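Local coordinates for ATP-dependent DNA helicase PIF1 (Candida albicans, PDB 7OTJ), which probably couples ATP hydrolysis to 5'-3' DNA unwinding, resolves G-quadruplexes and unwinds forked RNA-DNA hybrids, maintaining nuclear and mitochondrial genome stability, at residues A[50-54]-A[65-71]; A[71-75]-A[86-90]; A[117-121]-A[175-179]. All coordinates share one frame; numbering follows the deposited sequence.

Interaction 1 (A[50-54]-A[65-71]). With nucleotides of chain C.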
loop_
_atom_site.group_PDB
_atom_site.type_symbol
_atom_site.label_atom_id
_atom_site.label_comp_id
_atom_site.label_asym_id
_atom_site.label_seq_id
_atom_site.Cartn_x
_atom_site.Cartn_y
_atom_site.Cartn_z
ATOM N N VAL A 50 -12.569 14.283 6.371
ATOM C CA VAL A 50 -11.271 14.100 5.734
ATOM C C VAL A 50 -11.175 12.642 5.315
ATOM O O VAL A 50 -11.217 11.737 6.156
ATOM C CB VAL A 50 -10.114 14.486 6.666
ATOM C CG1 VAL A 50 -8.791 14.364 5.926
ATOM C CG2 VAL A 50 -10.317 15.896 7.214
ATOM N N ALA A 51 -11.082 12.420 4.012
ATOM C CA ALA A 51 -10.972 11.090 3.434
ATOM C C ALA A 51 -9.498 10.800 3.148
ATOM O O ALA A 51 -8.893 11.447 2.287
ATOM C CB ALA A 51 -11.825 11.001 2.172
ATOM N N VAL A 52 -8.906 9.868 3.896
ATOM C CA VAL A 52 -7.510 9.464 3.703
ATOM C C VAL A 52 -7.467 8.220 2.821
ATOM O O VAL A 52 -8.020 7.174 3.183
ATOM C CB VAL A 52 -6.813 9.199 5.047
ATOM C CG1 VAL A 52 -5.349 8.847 4.824
ATOM C CG2 VAL A 52 -6.961 10.388 5.985
ATOM N N THR A 53 -6.726 8.290 1.716
ATOM C CA THR A 53 -6.721 7.212 0.730
ATOM C C THR A 53 -5.356 7.123 0.064
ATOM O O THR A 53 -4.583 8.086 0.046
ATOM C CB THR A 53 -7.768 7.347 -0.396
ATOM O OG1 THR A 53 -7.490 8.506 -1.192
ATOM C CG2 THR A 53 -9.192 7.388 0.136
ATOM N N ALA A 54 -5.049 5.929 -0.430
ATOM C CA ALA A 54 -3.868 5.688 -1.237
ATOM C C ALA A 54 -4.221 4.649 -2.290
ATOM O O ALA A 54 -5.253 3.976 -2.209
ATOM C CB ALA A 54 -2.680 5.235 -0.381
ATOM N N GLY A 65 -5.015 5.183 6.393
ATOM C CA GLY A 65 -6.166 5.328 5.534
ATOM C C GLY A 65 -6.640 4.026 4.921
ATOM O O GLY A 65 -6.331 2.935 5.411
ATOM N N ILE A 66 -7.419 4.142 3.849
ATOM C CA ILE A 66 -7.983 3.004 3.144
ATOM C C ILE A 66 -7.743 3.229 1.659
ATOM O O ILE A 66 -7.355 4.314 1.231
ATOM C CB ILE A 66 -9.483 2.816 3.442
ATOM C CG1 ILE A 66 -10.276 4.018 2.925
ATOM C CG2 ILE A 66 -9.705 2.591 4.934
ATOM C CD1 ILE A 66 -11.758 3.953 3.218
ATOM N N THR A 67 -7.945 2.181 0.873
ATOM C CA THR A 67 -7.702 2.330 -0.553
ATOM C C THR A 67 -8.689 3.319 -1.166
ATOM O O THR A 67 -9.763 3.597 -0.621
ATOM C CB THR A 67 -7.777 0.982 -1.270
ATOM O OG1 THR A 67 -9.137 0.524 -1.314
ATOM C CG2 THR A 67 -6.908 -0.043 -0.556
ATOM N N LEU A 68 -8.285 3.883 -2.305
ATOM C CA LEU A 68 -9.191 4.741 -3.056
ATOM C C LEU A 68 -10.453 3.982 -3.450
ATOM O O LEU A 68 -11.566 4.505 -3.319
ATOM C CB LEU A 68 -8.482 5.303 -4.292
ATOM C CG LEU A 68 -9.224 6.349 -5.129
ATOM C CD1 LEU A 68 -9.695 7.499 -4.250
ATOM C CD2 LEU A 68 -8.337 6.863 -6.251
ATOM N N HIS A 69 -10.298 2.747 -3.939
ATOM C CA HIS A 69 -11.461 1.956 -4.332
ATOM C C HIS A 69 -12.388 1.707 -3.149
ATOM O O HIS A 69 -13.613 1.825 -3.275
ATOM C CB HIS A 69 -11.019 0.630 -4.949
ATOM C CG HIS A 69 -10.289 0.781 -6.247
ATOM N ND1 HIS A 69 -8.950 1.105 -6.314
ATOM C CD2 HIS A 69 -10.712 0.652 -7.527
ATOM C CE1 HIS A 69 -8.580 1.169 -7.580
ATOM N NE2 HIS A 69 -9.630 0.901 -8.336
ATOM N N SER A 70 -11.820 1.375 -1.987
ATOM C CA SER A 70 -12.648 1.096 -0.819
ATOM C C SER A 70 -13.409 2.339 -0.371
ATOM O O SER A 70 -14.572 2.245 0.041
ATOM C CB SER A 70 -11.779 0.568 0.319
ATOM O OG SER A 70 -12.564 -0.035 1.326
ATOM N N PHE A 71 -12.774 3.513 -0.462
ATOM C CA PHE A 71 -13.447 4.746 -0.064
ATOM C C PHE A 71 -14.656 5.022 -0.942
ATOM O O PHE A 71 -15.688 5.499 -0.458
ATOM C CB PHE A 71 -12.484 5.932 -0.133
ATOM C CG PHE A 71 -13.182 7.266 -0.199
ATOM C CD1 PHE A 71 -13.673 7.865 0.953
ATOM C CD2 PHE A 71 -13.361 7.917 -1.412
ATOM C CE1 PHE A 71 -14.324 9.083 0.897
ATOM C CE2 PHE A 71 -14.017 9.143 -1.471
ATOM C CZ PHE A 71 -14.491 9.723 -0.317
ATOM P P DT C 4 -3.764 -3.892 -3.653
ATOM O OP1 DT C 4 -3.561 -3.184 -2.366
ATOM O OP2 DT C 4 -3.693 -5.367 -3.725
ATOM O "O5'" DT C 4 -5.179 -3.404 -4.220
ATOM C "C5'" DT C 4 -5.492 -2.024 -4.195
ATOM C "C4'" DT C 4 -6.766 -1.727 -4.964
ATOM O "O4'" DT C 4 -6.553 -1.938 -6.375
ATOM C "C3'" DT C 4 -7.943 -2.613 -4.615
ATOM O "O3'" DT C 4 -8.583 -2.102 -3.473
ATOM C "C2'" DT C 4 -8.816 -2.477 -5.862
ATOM C "C1'" DT C 4 -7.773 -2.343 -6.977
ATOM N N1 DT C 4 -7.543 -3.615 -7.753
ATOM C C2 DT C 4 -7.960 -3.677 -9.058
ATOM O O2 DT C 4 -8.504 -2.751 -9.625
ATOM N N3 DT C 4 -7.716 -4.867 -9.686
ATOM C C4 DT C 4 -7.110 -5.986 -9.152
ATOM O O4 DT C 4 -6.939 -7.009 -9.801
ATOM C C5 DT C 4 -6.692 -5.865 -7.778
ATOM C C7 DT C 4 -6.018 -7.019 -7.096
ATOM C C6 DT C 4 -6.923 -4.698 -7.147
ATOM P P DT C 5 -9.282 -3.080 -2.411
ATOM O OP1 DT C 5 -9.683 -2.210 -1.278
ATOM O OP2 DT C 5 -8.409 -4.253 -2.164
ATOM O "O5'" DT C 5 -10.633 -3.530 -3.138
ATOM C "C5'" DT C 5 -11.695 -2.591 -3.289
ATOM C "C4'" DT C 5 -13.033 -3.213 -2.920
ATOM O "O4'" DT C 5 -13.425 -4.155 -3.949
ATOM C "C3'" DT C 5 -13.052 -3.982 -1.603
ATOM O "O3'" DT C 5 -14.291 -3.771 -0.924
ATOM C "C2'" DT C 5 -12.884 -5.441 -2.041
ATOM C "C1'" DT C 5 -13.544 -5.459 -3.414
ATOM N N1 DT C 5 -12.904 -6.396 -4.369
ATOM C C2 DT C 5 -13.667 -7.363 -4.984
ATOM O O2 DT C 5 -14.857 -7.507 -4.782
ATOM N N3 DT C 5 -12.980 -8.167 -5.854
ATOM C C4 DT C 5 -11.633 -8.100 -6.167
ATOM O O4 DT C 5 -11.106 -8.868 -6.962
ATOM C C5 DT C 5 -10.894 -7.061 -5.492
ATOM C C7 DT C 5 -9.424 -6.891 -5.753
ATOM C C6 DT C 5 -11.560 -6.266 -4.640
ATOM P P DT C 6 -14.326 -3.039 0.510
ATOM O OP1 DT C 6 -14.707 -1.631 0.276
ATOM O OP2 DT C 6 -13.067 -3.334 1.230
ATOM O "O5'" DT C 6 -15.526 -3.768 1.284
HETATM O O HOH W 1 -7.062 2.342 -4.691
#

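Interaction 2 (A[71-75]-A[86-90]). With nucleotides of chain C.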
loop_
_atom_site.group_PDB
_atom_site.type_symbol
_atom_site.label_atom_id
_atom_site.label_comp_id
_atom_site.label_asym_id
_atom_site.label_seq_id
_atom_site.Cartn_x
_atom_site.Cartn_y
_atom_site.Cartn_z
ATOM N N PHE A 71 -12.774 3.513 -0.462
ATOM C CA PHE A 71 -13.447 4.746 -0.064
ATOM C C PHE A 71 -14.656 5.022 -0.942
ATOM O O PHE A 71 -15.688 5.499 -0.458
ATOM C CB PHE A 71 -12.484 5.932 -0.133
ATOM C CG PHE A 71 -13.182 7.266 -0.199
ATOM C CD1 PHE A 71 -13.673 7.865 0.953
ATOM C CD2 PHE A 71 -13.361 7.917 -1.412
ATOM C CE1 PHE A 71 -14.324 9.083 0.897
ATOM C CE2 PHE A 71 -14.017 9.143 -1.471
ATOM C CZ PHE A 71 -14.491 9.723 -0.317
ATOM N N ALA A 72 -14.547 4.718 -2.234
ATOM C CA ALA A 72 -15.592 5.091 -3.179
ATOM C C ALA A 72 -16.851 4.263 -2.973
ATOM O O ALA A 72 -17.966 4.786 -3.084
ATOM C CB ALA A 72 -15.079 4.943 -4.610
ATOM N N GLY A 73 -16.701 2.978 -2.672
ATOM C CA GLY A 73 -17.815 2.061 -2.759
ATOM C C GLY A 73 -17.943 1.388 -4.103
ATOM O O GLY A 73 -18.966 0.750 -4.363
ATOM N N PHE A 74 -16.908 1.480 -4.941
ATOM C CA PHE A 74 -16.958 1.011 -6.321
ATOM C C PHE A 74 -16.966 -0.499 -6.417
ATOM O O PHE A 74 -17.430 -1.053 -7.418
ATOM C CB PHE A 74 -15.704 1.461 -7.066
ATOM C CG PHE A 74 -15.784 2.809 -7.645
ATOM C CD1 PHE A 74 -16.983 3.473 -7.708
ATOM C CD2 PHE A 74 -14.647 3.407 -8.152
ATOM C CE1 PHE A 74 -17.047 4.724 -8.250
ATOM C CE2 PHE A 74 -14.705 4.648 -8.701
ATOM C CZ PHE A 74 -15.903 5.315 -8.749
ATOM N N GLY A 75 -16.391 -1.167 -5.430
ATOM C CA GLY A 75 -15.865 -2.482 -5.696
ATOM C C GLY A 75 -14.638 -2.205 -6.534
ATOM O O GLY A 75 -13.762 -1.443 -6.114
ATOM N N LYS A 86 -25.479 4.009 -8.844
ATOM C CA LYS A 86 -26.540 3.261 -8.177
ATOM C C LYS A 86 -25.970 2.332 -7.112
ATOM O O LYS A 86 -26.532 2.216 -6.016
ATOM C CB LYS A 86 -27.368 2.472 -9.199
ATOM C CG LYS A 86 -28.021 3.322 -10.286
ATOM C CD LYS A 86 -29.229 2.622 -10.914
ATOM C CE LYS A 86 -28.881 1.241 -11.448
ATOM N NZ LYS A 86 -27.776 1.292 -12.446
ATOM N N LYS A 87 -24.846 1.675 -7.408
ATOM C CA LYS A 87 -24.222 0.790 -6.427
ATOM C C LYS A 87 -23.820 1.560 -5.177
ATOM O O LYS A 87 -24.069 1.114 -4.052
ATOM C CB LYS A 87 -23.008 0.088 -7.038
ATOM C CG LYS A 87 -22.307 -0.865 -6.082
ATOM C CD LYS A 87 -21.111 -1.527 -6.741
ATOM C CE LYS A 87 -20.464 -2.537 -5.807
ATOM N NZ LYS A 87 -19.339 -3.261 -6.456
ATOM N N ILE A 88 -23.180 2.717 -5.356
ATOM C CA ILE A 88 -22.760 3.515 -4.211
ATOM C C ILE A 88 -23.964 4.018 -3.430
ATOM O O ILE A 88 -23.912 4.127 -2.199
ATOM C CB ILE A 88 -21.851 4.663 -4.685
ATOM C CG1 ILE A 88 -20.566 4.076 -5.277
ATOM C CG2 ILE A 88 -21.544 5.623 -3.541
ATOM C CD1 ILE A 88 -19.649 5.088 -5.902
ATOM N N LYS A 89 -25.075 4.301 -4.115
ATOM C CA LYS A 89 -26.260 4.773 -3.408
ATOM C C LYS A 89 -26.908 3.668 -2.581
ATOM O O LYS A 89 -27.596 3.959 -1.594
ATOM C CB LYS A 89 -27.272 5.354 -4.399
ATOM C CG LYS A 89 -26.908 6.744 -4.899
ATOM C CD LYS A 89 -27.979 7.322 -5.806
ATOM C CE LYS A 89 -27.603 8.714 -6.287
ATOM N NZ LYS A 89 -28.652 9.315 -7.162
ATOM N N ARG A 90 -26.706 2.403 -2.961
ATOM C CA ARG A 90 -27.204 1.296 -2.147
ATOM C C ARG A 90 -26.385 1.119 -0.874
ATOM O O ARG A 90 -26.927 0.702 0.156
ATOM C CB ARG A 90 -27.224 -0.000 -2.959
ATOM C CG ARG A 90 -28.254 -0.036 -4.089
ATOM C CD ARG A 90 -28.373 -1.440 -4.674
ATOM N NE ARG A 90 -27.099 -1.952 -5.172
ATOM C CZ ARG A 90 -26.713 -1.902 -6.440
ATOM N NH1 ARG A 90 -27.480 -1.362 -7.376
ATOM N NH2 ARG A 90 -25.535 -2.416 -6.781
ATOM P P DT C 5 -9.282 -3.080 -2.411
ATOM O OP1 DT C 5 -9.683 -2.210 -1.278
ATOM O OP2 DT C 5 -8.409 -4.253 -2.164
ATOM O "O5'" DT C 5 -10.633 -3.530 -3.138
ATOM C "C5'" DT C 5 -11.695 -2.591 -3.289
ATOM C "C4'" DT C 5 -13.033 -3.213 -2.920
ATOM O "O4'" DT C 5 -13.425 -4.155 -3.949
ATOM C "C3'" DT C 5 -13.052 -3.982 -1.603
ATOM O "O3'" DT C 5 -14.291 -3.771 -0.924
ATOM C "C2'" DT C 5 -12.884 -5.441 -2.041
ATOM C "C1'" DT C 5 -13.544 -5.459 -3.414
ATOM N N1 DT C 5 -12.904 -6.396 -4.369
ATOM C C2 DT C 5 -13.667 -7.363 -4.984
ATOM O O2 DT C 5 -14.857 -7.507 -4.782
ATOM N N3 DT C 5 -12.980 -8.167 -5.854
ATOM C C4 DT C 5 -11.633 -8.100 -6.167
ATOM O O4 DT C 5 -11.106 -8.868 -6.962
ATOM C C5 DT C 5 -10.894 -7.061 -5.492
ATOM C C7 DT C 5 -9.424 -6.891 -5.753
ATOM C C6 DT C 5 -11.560 -6.266 -4.640
#

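Interaction 3 (A[117-121]-A[175-179])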
loop_
_atom_site.group_PDB
_atom_site.type_symbol
_atom_site.label_atom_id
_atom_site.label_comp_id
_atom_site.label_asym_id
_atom_site.label_seq_id
_atom_site.Cartn_x
_atom_site.Cartn_y
_atom_site.Cartn_z
ATOM N N LEU A 117 -10.087 8.137 -12.077
ATOM C CA LEU A 117 -10.226 9.466 -11.500
ATOM C C LEU A 117 -11.370 10.240 -12.145
ATOM O O LEU A 117 -12.047 11.025 -11.471
ATOM C CB LEU A 117 -8.906 10.221 -11.632
ATOM C CG LEU A 117 -8.792 11.440 -10.723
ATOM C CD1 LEU A 117 -8.738 11.012 -9.255
ATOM C CD2 LEU A 117 -7.592 12.298 -11.109
ATOM N N ASN A 118 -11.588 10.043 -13.451
ATOM C CA ASN A 118 -12.700 10.699 -14.139
ATOM C C ASN A 118 -14.047 10.177 -13.652
ATOM O O ASN A 118 -15.008 10.948 -13.525
ATOM C CB ASN A 118 -12.570 10.506 -15.651
ATOM C CG ASN A 118 -11.550 11.446 -16.279
ATOM O OD1 ASN A 118 -11.242 12.499 -15.727
ATOM N ND2 ASN A 118 -11.035 11.074 -17.448
ATOM N N LYS A 119 -14.136 8.875 -13.368
ATOM C CA LYS A 119 -15.351 8.327 -12.773
ATOM C C LYS A 119 -15.575 8.899 -11.380
ATOM O O LYS A 119 -16.682 9.327 -11.042
ATOM C CB LYS A 119 -15.277 6.800 -12.715
ATOM C CG LYS A 119 -15.211 6.113 -14.070
ATOM C CD LYS A 119 -15.177 4.599 -13.921
ATOM C CE LYS A 119 -15.440 3.911 -15.246
ATOM N NZ LYS A 119 -15.465 2.432 -15.096
ATOM N N LEU A 120 -14.524 8.919 -10.557
ATOM C CA LEU A 120 -14.648 9.505 -9.227
ATOM C C LEU A 120 -15.115 10.950 -9.310
ATOM O O LEU A 120 -15.929 11.392 -8.492
ATOM C CB LEU A 120 -13.314 9.416 -8.488
ATOM C CG LEU A 120 -12.896 8.002 -8.073
ATOM C CD1 LEU A 120 -11.436 7.959 -7.640
ATOM C CD2 LEU A 120 -13.807 7.498 -6.966
ATOM N N ASN A 121 -14.614 11.697 -10.298
ATOM C CA ASN A 121 -15.029 13.085 -10.472
ATOM C C ASN A 121 -16.527 13.183 -10.750
ATOM O O ASN A 121 -17.247 13.930 -10.077
ATOM C CB ASN A 121 -14.224 13.727 -11.599
ATOM C CG ASN A 121 -14.392 15.233 -11.647
ATOM O OD1 ASN A 121 -14.815 15.852 -10.668
ATOM N ND2 ASN A 121 -14.055 15.832 -12.784
ATOM N N ALA A 175 -10.461 15.144 -15.142
ATOM C CA ALA A 175 -10.662 15.417 -13.723
ATOM C C ALA A 175 -9.458 16.133 -13.133
ATOM O O ALA A 175 -9.598 17.152 -12.448
ATOM C CB ALA A 175 -10.932 14.115 -12.971
ATOM N N TRP A 176 -8.258 15.612 -13.401
ATOM C CA TRP A 176 -7.040 16.223 -12.885
ATOM C C TRP A 176 -6.922 17.677 -13.324
ATOM O O TRP A 176 -6.640 18.563 -12.509
ATOM C CB TRP A 176 -5.830 15.423 -13.364
ATOM C CG TRP A 176 -4.515 15.900 -12.863
ATOM C CD1 TRP A 176 -3.762 16.921 -13.367
ATOM C CD2 TRP A 176 -3.770 15.352 -11.769
ATOM N NE1 TRP A 176 -2.596 17.053 -12.641
ATOM C CE2 TRP A 176 -2.580 16.098 -11.656
ATOM C CE3 TRP A 176 -3.996 14.303 -10.871
ATOM C CZ2 TRP A 176 -1.628 15.830 -10.684
ATOM C CZ3 TRP A 176 -3.045 14.038 -9.906
ATOM C CH2 TRP A 176 -1.878 14.798 -9.820
ATOM N N LYS A 177 -7.147 17.943 -14.612
ATOM C CA LYS A 177 -6.856 19.266 -15.151
ATOM C C LYS A 177 -7.809 20.329 -14.619
ATOM O O LYS A 177 -7.418 21.492 -14.479
ATOM C CB LYS A 177 -6.892 19.221 -16.678
ATOM C CG LYS A 177 -5.938 18.203 -17.261
ATOM C CD LYS A 177 -5.954 18.208 -18.780
ATOM C CE LYS A 177 -5.019 17.143 -19.341
ATOM N NZ LYS A 177 -5.063 17.083 -20.826
ATOM N N GLU A 178 -9.053 19.963 -14.321
ATOM C CA GLU A 178 -10.002 20.941 -13.814
ATOM C C GLU A 178 -9.978 21.065 -12.293
ATOM O O GLU A 178 -10.480 22.061 -11.765
ATOM C CB GLU A 178 -11.422 20.604 -14.291
ATOM C CG GLU A 178 -12.088 19.499 -13.516
ATOM C CD GLU A 178 -13.540 19.328 -13.890
ATOM O OE1 GLU A 178 -14.020 20.056 -14.786
ATOM O OE2 GLU A 178 -14.206 18.465 -13.283
ATOM N N THR A 179 -9.370 20.115 -11.580
ATOM C CA THR A 179 -9.365 20.145 -10.119
ATOM C C THR A 179 -8.041 20.626 -9.538
ATOM O O THR A 179 -8.036 21.497 -8.661
ATOM C CB THR A 179 -9.695 18.766 -9.540
ATOM O OG1 THR A 179 -10.897 18.264 -10.132
ATOM C CG2 THR A 179 -9.896 18.882 -8.042
#

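Interaction 1 (A[50-54]-A[65-71])
Ile66 sits in parallel register with Thr53 and is tied by both its backbone groups to the strand beside it. Its N donates to Val52 O at 3.2 Å, nearly straight at 169°, and its O accepts from Ala54 N. Leu68 N continues the pattern with a 3.0 Å bond to Ala54 O, although by then the second chain has turned into a helix.

The close-packed part is apolar and lies on the face of the sheet that carries Thr53, against Phe71. The Phe71 ring meets Ala51 CB and Thr53 CG2 obliquely, its CE1 3.4 Å from Ala51 CB. Thr53 CG2 is also 3.6 Å from Phe71 CB, while Thr53 OG1 hydrogen-bonds to Ile105 O of strand 103-107. With Phe71 CG anti to its N (chi1 160°), the ring is carried back from the first turn of the helix toward Ala51.

The looser margin starts at Ile66, which shares the face of Thr53 but is exposed and brushes Val52 O with CG1. The helix start meets the DNA at a separate place. Thr67, at the N-cap, accepts from Ser70 N through OG1, and the same hydroxyl donates to OP1 of DT5 of chain C at 2.8 Å. Ser70 OG adds a 2.9 Å bond to OP1 of DT6 of chain C, and C2' of DT4 of chain C rests over one face of His69. Two hydroxyls thus meet successive phosphates, consistent with a surface that grips single-stranded DNA by its backbone.

Within the RecA-like fold, strands 50-54 and 66-67 are joined through helix 57-61 as a beta-alpha-beta unit. Strand 66-67 borders the parallel sheet, strand 103-107 flanks 50-54 on its other side, helix 31-45 packs on Val52, and helix 114-128 receives Leu68.

Interaction 2 (A[71-75]-A[86-90])
The Phe74 ring has Ala72 CB over the centre of one face, 3.7 Å above the plane, and meets Ile88 obliquely, with CE1 lying 3.5 Å from Ile88 CD1. Leu120 and Ile123 of helix 114-128 also touch this ring, so it is buried by residues from three helices.

The setting is a helix end in the RecA-like (P-loop NTPase) domain: helix 68-72 stops at Gly73, whose positive phi (91°) turns the chain out of the helix and past helix 81-90. Gly73 is also the point where the two backbones come nearest, its CA 5.4 Å from Ile88 CA.

Two side chains of helix 81-90 bridge the two segments in different ways. Ile88 is apolar and buried; its CD1 lies 3.3 Å from Ala72 O, a carbonyl that is hydrogen-bonded to Trp98 NE1. Ile88 also touches Trp98 of helix 92-100 and Leu127 of helix 114-128, so it is packed between these two helices and the end of helix 68-72.

Lys87 is partly exposed and reaches instead along the turn. With every torsion near 180°, its chain is fully stretched, the methylenes running past Gly73 O and the amine arriving at the next carbonyl. NZ donates to Phe74 O at 3.1 Å, but from well above the carbonyl plane, 45° out of it, so the donor does not sit on a lone pair. Beyond this bond the turn borders the bound strand: Gly75 CA is 3.4 Å from O4' of DT5 of chain C.

Interaction 3 (A[117-121]-A[175-179])
Asn121 swings its amide across to the neighbouring helix because CG is anti to its N (chi1 -168°). Glu178 comes from the opposite direction: its CG lies between the backbone N and the carbonyl carbon, and the chain then runs extended to the carboxylate. The two meet where Asn121 ND2 donates to Glu178 OE2 at 2.7 Å. The bond is nearly straight and lies in the amide plane, yet it reaches the carboxylate on the anti side and well out of the carboxylate plane, with the two flat groups almost perpendicular at 86°.

Both ends of this pair have further partners. Asn121 OD1 accepts from Phe134 N, which together with the carboxylate fixes the rotation of the amide. Glu178 OE2 also forms a salt bridge with Lys125, a pairing that would be expected to stabilise its charged form.

A second polar bond lies one turn away. Asn118 OD1 receives Ala175 N at 2.8 Å, with the donor nearly along the C=O axis, and so satisfies an N-H of the first turn of helix 174-179. Ala175 CB packs between the two polar bonds, 3.6 Å from Asn121 CB and 4.1 Å from Leu117 CG. Leu117 CD2 reaches past it to the rim of the Trp176 indole, 4.1 Å from CE3.

The segments of the two helices cross at 56°, their axes 9.9 Å apart. Trp176 packs on Ala141 of strand 138-143 and meets Phe22 edge-to-face, while Thr179 touches Leu139, so that helix 174-179 packs against both helix 114-128 and the parallel sheet.

How the interactions relate
All three contacts belong to the same RecA-like domain, and they converge on Leu120 of helix 114-128. Its CD1 packs 3.6 Å from Leu68 CD2 of interaction 1, and its CD2 lies 3.5 Å from Phe74 CE2 of interaction 2. Interactions 1 and 2 follow one another along helix 68-72, sharing Phe71, with centres 13 Å apart; the centre of interaction 3 is 16 and 17 Å from theirs. Interaction 1 comes near both the nucleotide site and the DNA: the Ala54 side chain is about 8 Å from the bound magnesium ion, while its helix start touches the DNA. Interaction 2 borders the same DNA strand, whereas interaction 3 does not reach it.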